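Local coordinates for protein Mannose/sialic acid-binding lectin (PDB 3A0C) that is a mannose-binding lectin with anti-HIV activity that probably binds carbohydrates through its beta-prism II bulb-type lectin domain, at residues His14-Met26 / Tyr85-Ile97. Residues are numbered along the deposited sequence; the frame is centred on the assembly and turned at random.
Sequences HSLEVGPSYRLIM and YVLVLQQDRNVVI
Leu-89 fills the middle of this contact between two beta hairpins. Leu-89 CG sits 3.5 Å from Val-18 CG1. Leu-89 CD2 lies over the hairpin backbone, 3.3 Å from Leu-16 O, with the CB atoms of Leu-16 and Leu-24 beside it. Leu-89 CG stands anti to its own backbone N (chi1 163°), which carries the branch toward the facing hairpin; CD1 lies near Tyr-22 CB and Val-18 CG1. Deeper in, Leu-87 CD2 meets Leu-16 CD1 and Leu-24 CD2. Leu-24 CD2 also reaches Val-95 CG1 tip to tip, at 3.8 Å. The side chains that meet here are buried and apolar. Leu-55 and Leu-57 of strand 54-57, in the third sheet, also pack on Leu-87, as expected for the interior of a beta-prism II domain.

The outer end is built from the two hairpin turns and is more open at Pro-20, Gln-91 and Tyr-22. The second subunit approaches the turn, with Val-1 of that chain on Gln-91. Arg-93 lays its aliphatic chain across one face of the Tyr-22 ring. Arg-93 CG stands 3.3 Å from the centroid of the Tyr-22 ring, only 6° off the normal, in a CH-pi contact. The chain then bends at chi3 (61°), and the guanidinium forms a salt bridge with Asp-36. The ring edge faces Gln-91 O, and a water joins that oxygen to Tyr-22 OH. Next to it, Gln-91 CG rests 3.2 Å from Gly-19 O, a buried carbonyl with no hydrogen-bond partner in the model. Asp-92 OD1 braces turn 90-93, accepting from Asn-94 N, an Asx turn, and from Gln-90 NE2 on the opposite face; Gln-90 OE1 is hydrogen-bonded to Tyr-98 OH.

No direct hydrogen bond joins the hairpins. Hydrophobic burial therefore holds their inner halves, while the CH-pi contact and water bridge link the turns.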
ATOM      1  N   HIS A  14      -9.637   8.879 -12.056  1.00 21.36           N
ATOM      2  CA  HIS A  14      -9.090   7.662 -11.443  1.00 22.06           C
ATOM      3  C   HIS A  14      -9.232   7.624  -9.919  1.00 21.47           C
ATOM      4  O   HIS A  14      -9.320   8.665  -9.268  1.00 22.57           O
ATOM      5  CB  HIS A  14      -7.616   7.477 -11.813  1.00 21.95           C
ATOM      6  CG  HIS A  14      -7.383   7.264 -13.273  1.00 22.79           C
ATOM      7  ND1 HIS A  14      -6.180   6.814 -13.771  1.00 23.29           N
ATOM      8  CD2 HIS A  14      -8.169   7.506 -14.348  1.00 21.63           C
ATOM      9  CE1 HIS A  14      -6.234   6.795 -15.090  1.00 23.95           C
ATOM     10  NE2 HIS A  14      -7.431   7.212 -15.465  1.00 22.98           N
ATOM     11  N   SER A  15      -9.232   6.421  -9.353  1.00 20.24           N
ATOM     12  CA  SER A  15      -9.394   6.281  -7.915  1.00 20.62           C
ATOM     13  C   SER A  15      -8.851   4.975  -7.364  1.00 20.47           C
ATOM     14  O   SER A  15      -8.590   4.031  -8.117  1.00 22.09           O
ATOM     15  CB  SER A  15     -10.870   6.353  -7.564  1.00 20.34           C
ATOM     16  OG  SER A  15     -11.548   5.261  -8.143  1.00 20.99           O
ATOM     17  N   LEU A  16      -8.677   4.937  -6.047  1.00 19.73           N
ATOM     18  CA  LEU A  16      -8.213   3.737  -5.343  1.00 17.95           C
ATOM     19  C   LEU A  16      -9.454   3.302  -4.584  1.00 18.58           C
ATOM     20  O   LEU A  16     -10.286   4.138  -4.230  1.00 19.03           O
ATOM     21  CB  LEU A  16      -7.103   4.066  -4.343  1.00 16.45           C
ATOM     22  CG  LEU A  16      -5.862   4.814  -4.832  1.00 15.56           C
ATOM     23  CD1 LEU A  16      -4.889   4.922  -3.673  1.00 16.28           C
ATOM     24  CD2 LEU A  16      -5.222   4.095  -5.994  1.00 14.39           C
ATOM     25  N   GLU A  17      -9.601   2.013  -4.328  1.00 18.36           N
ATOM     26  CA  GLU A  17     -10.784   1.567  -3.622  1.00 20.23           C
ATOM     27  C   GLU A  17     -10.429   0.412  -2.730  1.00 18.99           C
ATOM     28  O   GLU A  17      -9.620  -0.434  -3.106  1.00 19.68           O
ATOM     29  CB  GLU A  17     -11.840   1.117  -4.618  1.00 24.37           C
ATOM     30  CG  GLU A  17     -12.000   2.055  -5.790  1.00 31.27           C
ATOM     31  CD  GLU A  17     -12.321   1.317  -7.075  1.00 34.73           C
ATOM     32  OE1 GLU A  17     -13.257   0.489  -7.058  1.00 36.14           O
ATOM     33  OE2 GLU A  17     -11.639   1.570  -8.096  1.00 38.88           O
ATOM     34  N   VAL A  18     -11.042   0.375  -1.554  1.00 18.92           N
ATOM     35  CA  VAL A  18     -10.797  -0.696  -0.595  1.00 19.05           C
ATOM     36  C   VAL A  18     -12.070  -0.879   0.228  1.00 20.23           C
ATOM     37  O   VAL A  18     -12.871   0.047   0.354  1.00 18.95           O
ATOM     38  CB  VAL A  18      -9.581  -0.362   0.344  1.00 18.53           C
ATOM     39  CG1 VAL A  18      -9.973   0.691   1.355  1.00 19.52           C
ATOM     40  CG2 VAL A  18      -9.080  -1.621   1.036  1.00 16.71           C
ATOM     41  N   GLY A  19     -12.259  -2.081   0.766  1.00 22.82           N
ATOM     42  CA  GLY A  19     -13.431  -2.357   1.575  1.00 24.57           C
ATOM     43  C   GLY A  19     -13.328  -1.693   2.936  1.00 26.70           C
ATOM     44  O   GLY A  19     -12.220  -1.365   3.389  1.00 28.96           O
ATOM     45  N   PRO A  20     -14.460  -1.508   3.641  1.00 27.00           N
ATOM     46  CA  PRO A  20     -15.821  -1.884   3.242  1.00 26.15           C
ATOM     47  C   PRO A  20     -16.496  -1.098   2.107  1.00 27.07           C
ATOM     48  O   PRO A  20     -17.172  -1.696   1.265  1.00 27.11           O
ATOM     49  CB  PRO A  20     -16.590  -1.780   4.555  1.00 26.68           C
ATOM     50  CG  PRO A  20     -15.870  -0.691   5.284  1.00 27.03           C
ATOM     51  CD  PRO A  20     -14.436  -1.061   5.046  1.00 26.90           C
ATOM     52  N   SER A  21     -16.323   0.227   2.071  1.00 26.58           N
ATOM     53  CA  SER A  21     -16.953   1.054   1.034  1.00 25.47           C
ATOM     54  C   SER A  21     -16.193   2.365   0.809  1.00 25.00           C
ATOM     55  O   SER A  21     -16.786   3.450   0.778  1.00 24.52           O
ATOM     56  CB  SER A  21     -18.395   1.353   1.440  1.00 25.38           C
ATOM     57  OG  SER A  21     -18.442   1.850   2.770  1.00 23.80           O
ATOM     58  N   TYR A  22     -14.880   2.247   0.626  1.00 23.78           N
ATOM     59  CA  TYR A  22     -14.011   3.405   0.448  1.00 22.53           C
ATOM     60  C   TYR A  22     -13.489   3.605  -0.977  1.00 21.77           C
ATOM     61  O   TYR A  22     -13.089   2.654  -1.645  1.00 21.07           O
ATOM     62  CB  TYR A  22     -12.838   3.295   1.436  1.00 20.70           C
ATOM     63  CG  TYR A  22     -13.270   3.034   2.869  1.00 18.38           C
ATOM     64  CD1 TYR A  22     -12.421   2.382   3.765  1.00 19.29           C
ATOM     65  CD2 TYR A  22     -14.528   3.432   3.324  1.00 18.81           C
ATOM     66  CE1 TYR A  22     -12.813   2.125   5.074  1.00 18.39           C
ATOM     67  CE2 TYR A  22     -14.927   3.193   4.634  1.00 20.02           C
ATOM     68  CZ  TYR A  22     -14.065   2.537   5.500  1.00 20.43           C
ATOM     69  OH  TYR A  22     -14.450   2.302   6.797  1.00 23.20           O
ATOM     70  N   ARG A  23     -13.498   4.863  -1.419  1.00 22.48           N
ATOM     71  CA  ARG A  23     -13.019   5.244  -2.744  1.00 23.85           C
ATOM     72  C   ARG A  23     -12.326   6.606  -2.682  1.00 21.38           C
ATOM     73  O   ARG A  23     -12.927   7.607  -2.309  1.00 20.06           O
ATOM     74  CB  ARG A  23     -14.171   5.352  -3.745  1.00 27.73           C
ATOM     75  CG  ARG A  23     -15.376   4.501  -3.434  1.00 34.35           C
ATOM     76  CD  ARG A  23     -16.643   5.364  -3.466  1.00 38.74           C
ATOM     77  NE  ARG A  23     -17.852   4.576  -3.713  1.00 42.18           N
ATOM     78  CZ  ARG A  23     -19.061   5.099  -3.886  1.00 43.40           C
ATOM     79  NH1 ARG A  23     -19.232   6.413  -3.830  1.00 43.36           N
ATOM     80  NH2 ARG A  23     -20.093   4.309  -4.137  1.00 43.02           N
ATOM     81  N   LEU A  24     -11.059   6.629  -3.064  1.00 19.70           N
ATOM     82  CA  LEU A  24     -10.270   7.845  -3.075  1.00 17.97           C
ATOM     83  C   LEU A  24     -10.168   8.231  -4.543  1.00 17.50           C
ATOM     84  O   LEU A  24      -9.462   7.575  -5.307  1.00 15.38           O
ATOM     85  CB  LEU A  24      -8.883   7.562  -2.509  1.00 17.56           C
ATOM     86  CG  LEU A  24      -7.954   8.758  -2.380  1.00 17.22           C
ATOM     87  CD1 LEU A  24      -8.554   9.797  -1.441  1.00 15.50           C
ATOM     88  CD2 LEU A  24      -6.624   8.274  -1.868  1.00 17.00           C
ATOM     89  N   ILE A  25     -10.855   9.303  -4.921  1.00 17.93           N
ATOM     90  CA  ILE A  25     -10.885   9.734  -6.311  1.00 20.48           C
ATOM     91  C   ILE A  25     -10.312  11.107  -6.668  1.00 22.13           C
ATOM     92  O   ILE A  25     -10.438  12.082  -5.919  1.00 22.05           O
ATOM     93  CB  ILE A  25     -12.340   9.652  -6.857  1.00 21.06           C
ATOM     94  CG1 ILE A  25     -12.378  10.052  -8.334  1.00 23.10           C
ATOM     95  CG2 ILE A  25     -13.245  10.571  -6.071  1.00 20.44           C
ATOM     96  CD1 ILE A  25     -13.706   9.797  -9.001  1.00 24.99           C
ATOM     97  N   MET A  26      -9.661  11.162  -7.829  1.00 23.91           N
ATOM     98  CA  MET A  26      -9.094  12.398  -8.355  1.00 24.32           C
ATOM     99  C   MET A  26     -10.158  12.871  -9.339  1.00 24.08           C
ATOM    100  O   MET A  26     -10.159  12.480 -10.500  1.00 24.14           O
ATOM    101  CB  MET A  26      -7.779  12.115  -9.082  1.00 24.72           C
ATOM    102  CG  MET A  26      -7.144  13.324  -9.754  1.00 26.59           C
ATOM    103  SD  MET A  26      -6.641  14.649  -8.634  1.00 30.43           S
ATOM    104  CE  MET A  26      -8.051  15.784  -8.790  1.00 27.58           C
ATOM    105  N   TYR A  85       8.181   5.642  -2.707  1.00 17.59           N
ATOM    106  CA  TYR A  85       7.135   5.700  -1.689  1.00 16.19           C
ATOM    107  C   TYR A  85       5.821   5.148  -2.224  1.00 15.73           C
ATOM    108  O   TYR A  85       5.708   4.802  -3.412  1.00 15.20           O
ATOM    109  CB  TYR A  85       6.919   7.147  -1.233  1.00 17.32           C
ATOM    110  CG  TYR A  85       8.131   7.768  -0.591  1.00 17.57           C
ATOM    111  CD1 TYR A  85       9.269   8.076  -1.346  1.00 18.69           C
ATOM    112  CD2 TYR A  85       8.160   8.016   0.780  1.00 19.09           C
ATOM    113  CE1 TYR A  85      10.419   8.616  -0.743  1.00 19.99           C
ATOM    114  CE2 TYR A  85       9.298   8.558   1.400  1.00 21.08           C
ATOM    115  CZ  TYR A  85      10.426   8.853   0.631  1.00 21.73           C
ATOM    116  OH  TYR A  85      11.549   9.379   1.233  1.00 21.43           O
ATOM    117  N   VAL A  86       4.819   5.085  -1.349  1.00 14.39           N
ATOM    118  CA  VAL A  86       3.524   4.546  -1.732  1.00 13.66           C
ATOM    119  C   VAL A  86       2.402   5.283  -0.989  1.00 13.82           C
ATOM    120  O   VAL A  86       2.565   5.681   0.163  1.00 16.20           O
ATOM    121  CB  VAL A  86       3.451   2.991  -1.418  1.00 13.22           C
ATOM    122  CG1 VAL A  86       3.454   2.745   0.100  1.00 10.68           C
ATOM    123  CG2 VAL A  86       2.229   2.364  -2.073  1.00 11.25           C
ATOM    124  N   LEU A  87       1.279   5.471  -1.669  1.00 13.42           N
ATOM    125  CA  LEU A  87       0.103   6.124  -1.107  1.00 11.72           C
ATOM    126  C   LEU A  87      -0.903   4.985  -0.930  1.00 11.94           C
ATOM    127  O   LEU A  87      -1.293   4.347  -1.912  1.00 13.76           O
ATOM    128  CB  LEU A  87      -0.431   7.152  -2.105  1.00 12.00           C
ATOM    129  CG  LEU A  87      -1.591   8.074  -1.725  1.00 14.21           C
ATOM    130  CD1 LEU A  87      -1.913   8.966  -2.912  1.00 18.50           C
ATOM    131  CD2 LEU A  87      -2.817   7.276  -1.358  1.00 18.10           C
ATOM    132  N   VAL A  88      -1.329   4.733   0.306  1.00 10.68           N
ATOM    133  CA  VAL A  88      -2.258   3.639   0.581  1.00 10.77           C
ATOM    134  C   VAL A  88      -3.623   4.031   1.181  1.00 10.68           C
ATOM    135  O   VAL A  88      -3.696   4.707   2.213  1.00 10.68           O
ATOM    136  CB  VAL A  88      -1.571   2.575   1.543  1.00 10.68           C
ATOM    137  CG1 VAL A  88      -2.512   1.405   1.846  1.00 10.68           C
ATOM    138  CG2 VAL A  88      -0.290   2.074   0.916  1.00 10.68           C
ATOM    139  N   LEU A  89      -4.696   3.609   0.509  1.00 11.29           N
ATOM    140  CA  LEU A  89      -6.063   3.799   0.998  1.00 12.66           C
ATOM    141  C   LEU A  89      -6.311   2.509   1.812  1.00 13.85           C
ATOM    142  O   LEU A  89      -6.420   1.406   1.254  1.00 16.05           O
ATOM    143  CB  LEU A  89      -7.055   3.897  -0.162  1.00 11.50           C
ATOM    144  CG  LEU A  89      -8.539   3.686   0.200  1.00 11.78           C
ATOM    145  CD1 LEU A  89      -9.019   4.693   1.254  1.00 10.68           C
ATOM    146  CD2 LEU A  89      -9.374   3.784  -1.077  1.00 11.44           C
ATOM    147  N   GLN A  90      -6.389   2.657   3.131  1.00 16.24           N
ATOM    148  CA  GLN A  90      -6.544   1.532   4.050  1.00 16.03           C
ATOM    149  C   GLN A  90      -7.965   1.144   4.436  1.00 15.92           C
ATOM    150  O   GLN A  90      -8.869   1.969   4.426  1.00 14.81           O
ATOM    151  CB  GLN A  90      -5.736   1.826   5.319  1.00 15.75           C
ATOM    152  CG  GLN A  90      -4.258   2.058   5.041  1.00 14.52           C
ATOM    153  CD  GLN A  90      -3.459   2.416   6.280  1.00 13.21           C
ATOM    154  OE1 GLN A  90      -2.228   2.370   6.265  1.00 15.75           O
ATOM    155  NE2 GLN A  90      -4.145   2.781   7.350  1.00 11.19           N
ATOM    156  N   GLN A  91      -8.144  -0.129   4.774  1.00 17.17           N
ATOM    157  CA  GLN A  91      -9.440  -0.624   5.199  1.00 19.53           C
ATOM    158  C   GLN A  91      -9.931   0.097   6.467  1.00 19.17           C
ATOM    159  O   GLN A  91     -11.121   0.041   6.786  1.00 20.54           O
ATOM    160  CB  GLN A  91      -9.379  -2.130   5.440  1.00 22.82           C
ATOM    161  CG  GLN A  91      -9.555  -2.962   4.180  1.00 30.75           C
ATOM    162  CD  GLN A  91      -9.475  -4.474   4.433  1.00 35.21           C
ATOM    163  OE1 GLN A  91     -10.268  -5.041   5.189  1.00 38.69           O
ATOM    164  NE2 GLN A  91      -8.511  -5.129   3.795  1.00 38.34           N
ATOM    165  N   ASP A  92      -9.028   0.767   7.189  1.00 17.24           N
ATOM    166  CA  ASP A  92      -9.419   1.515   8.395  1.00 15.23           C
ATOM    167  C   ASP A  92      -9.795   2.939   7.965  1.00 14.14           C
ATOM    168  O   ASP A  92     -10.010   3.836   8.775  1.00 13.98           O
ATOM    169  CB  ASP A  92      -8.291   1.507   9.446  1.00 14.60           C
ATOM    170  CG  ASP A  92      -7.178   2.500   9.159  1.00 16.94           C
ATOM    171  OD1 ASP A  92      -7.068   3.010   8.029  1.00 17.81           O
ATOM    172  OD2 ASP A  92      -6.386   2.767  10.089  1.00 18.41           O
ATOM    173  N   ARG A  93      -9.868   3.107   6.649  1.00 13.20           N
ATOM    174  CA  ARG A  93     -10.236   4.354   6.000  1.00 12.46           C
ATOM    175  C   ARG A  93      -9.209   5.483   6.036  1.00 12.57           C
ATOM    176  O   ARG A  93      -9.478   6.577   5.534  1.00 13.34           O
ATOM    177  CB  ARG A  93     -11.579   4.863   6.543  1.00 12.44           C
ATOM    178  CG  ARG A  93     -12.433   5.547   5.460  1.00 11.37           C
ATOM    179  CD  ARG A  93     -13.717   6.144   6.014  1.00 13.07           C
ATOM    180  NE  ARG A  93     -13.440   7.170   7.012  1.00 15.56           N
ATOM    181  CZ  ARG A  93     -14.371   7.852   7.672  1.00 14.06           C
ATOM    182  NH1 ARG A  93     -15.658   7.637   7.455  1.00 15.07           N
ATOM    183  NH2 ARG A  93     -14.008   8.743   8.570  1.00 15.60           N
ATOM    184  N   ASN A  94      -8.040   5.241   6.614  1.00 11.39           N
ATOM    185  CA  ASN A  94      -7.012   6.279   6.659  1.00 11.56           C
ATOM    186  C   ASN A  94      -6.210   6.154   5.367  1.00 11.08           C
ATOM    187  O   ASN A  94      -6.013   5.062   4.873  1.00 12.22           O
ATOM    188  CB  ASN A  94      -6.100   6.082   7.888  1.00 10.76           C
ATOM    189  CG  ASN A  94      -5.242   7.320   8.221  1.00 10.68           C
ATOM    190  OD1 ASN A  94      -5.379   8.386   7.636  1.00 10.68           O
ATOM    191  ND2 ASN A  94      -4.358   7.161   9.186  1.00 11.48           N
ATOM    192  N   VAL A  95      -5.788   7.284   4.808  1.00 13.07           N
ATOM    193  CA  VAL A  95      -4.993   7.316   3.582  1.00 12.54           C
ATOM    194  C   VAL A  95      -3.593   7.767   3.971  1.00 12.48           C
ATOM    195  O   VAL A  95      -3.378   8.918   4.347  1.00 13.42           O
ATOM    196  CB  VAL A  95      -5.587   8.296   2.563  1.00 14.27           C
ATOM    197  CG1 VAL A  95      -4.649   8.444   1.377  1.00 15.53           C
ATOM    198  CG2 VAL A  95      -6.968   7.789   2.116  1.00 14.74           C
ATOM    199  N   VAL A  96      -2.641   6.841   3.856  1.00 13.33           N
ATOM    200  CA  VAL A  96      -1.264   7.062   4.273  1.00 10.97           C
ATOM    201  C   VAL A  96      -0.184   6.931   3.198  1.00 10.96           C
ATOM    202  O   VAL A  96      -0.281   6.108   2.284  1.00 10.68           O
ATOM    203  CB  VAL A  96      -0.920   6.064   5.415  1.00 10.90           C
ATOM    204  CG1 VAL A  96       0.378   6.440   6.084  1.00 10.68           C
ATOM    205  CG2 VAL A  96      -2.065   6.008   6.410  1.00 10.68           C
ATOM    206  N   ILE A  97       0.852   7.754   3.335  1.00 11.21           N
ATOM    207  CA  ILE A  97       2.010   7.727   2.442  1.00 11.02           C
ATOM    208  C   ILE A  97       3.133   7.078   3.262  1.00 10.68           C
ATOM    209  O   ILE A  97       3.429   7.515   4.385  1.00 11.77           O
ATOM    210  CB  ILE A  97       2.468   9.164   2.021  1.00 11.61           C
ATOM    211  CG1 ILE A  97       1.402   9.833   1.150  1.00 11.83           C
ATOM    212  CG2 ILE A  97       3.792   9.106   1.264  1.00 10.68           C
ATOM    213  CD1 ILE A  97       1.776  11.237   0.662  1.00 10.68           C
TER
HETATM  214  O   HOH W   1     -12.820   1.381   8.384  1.00 25.98           O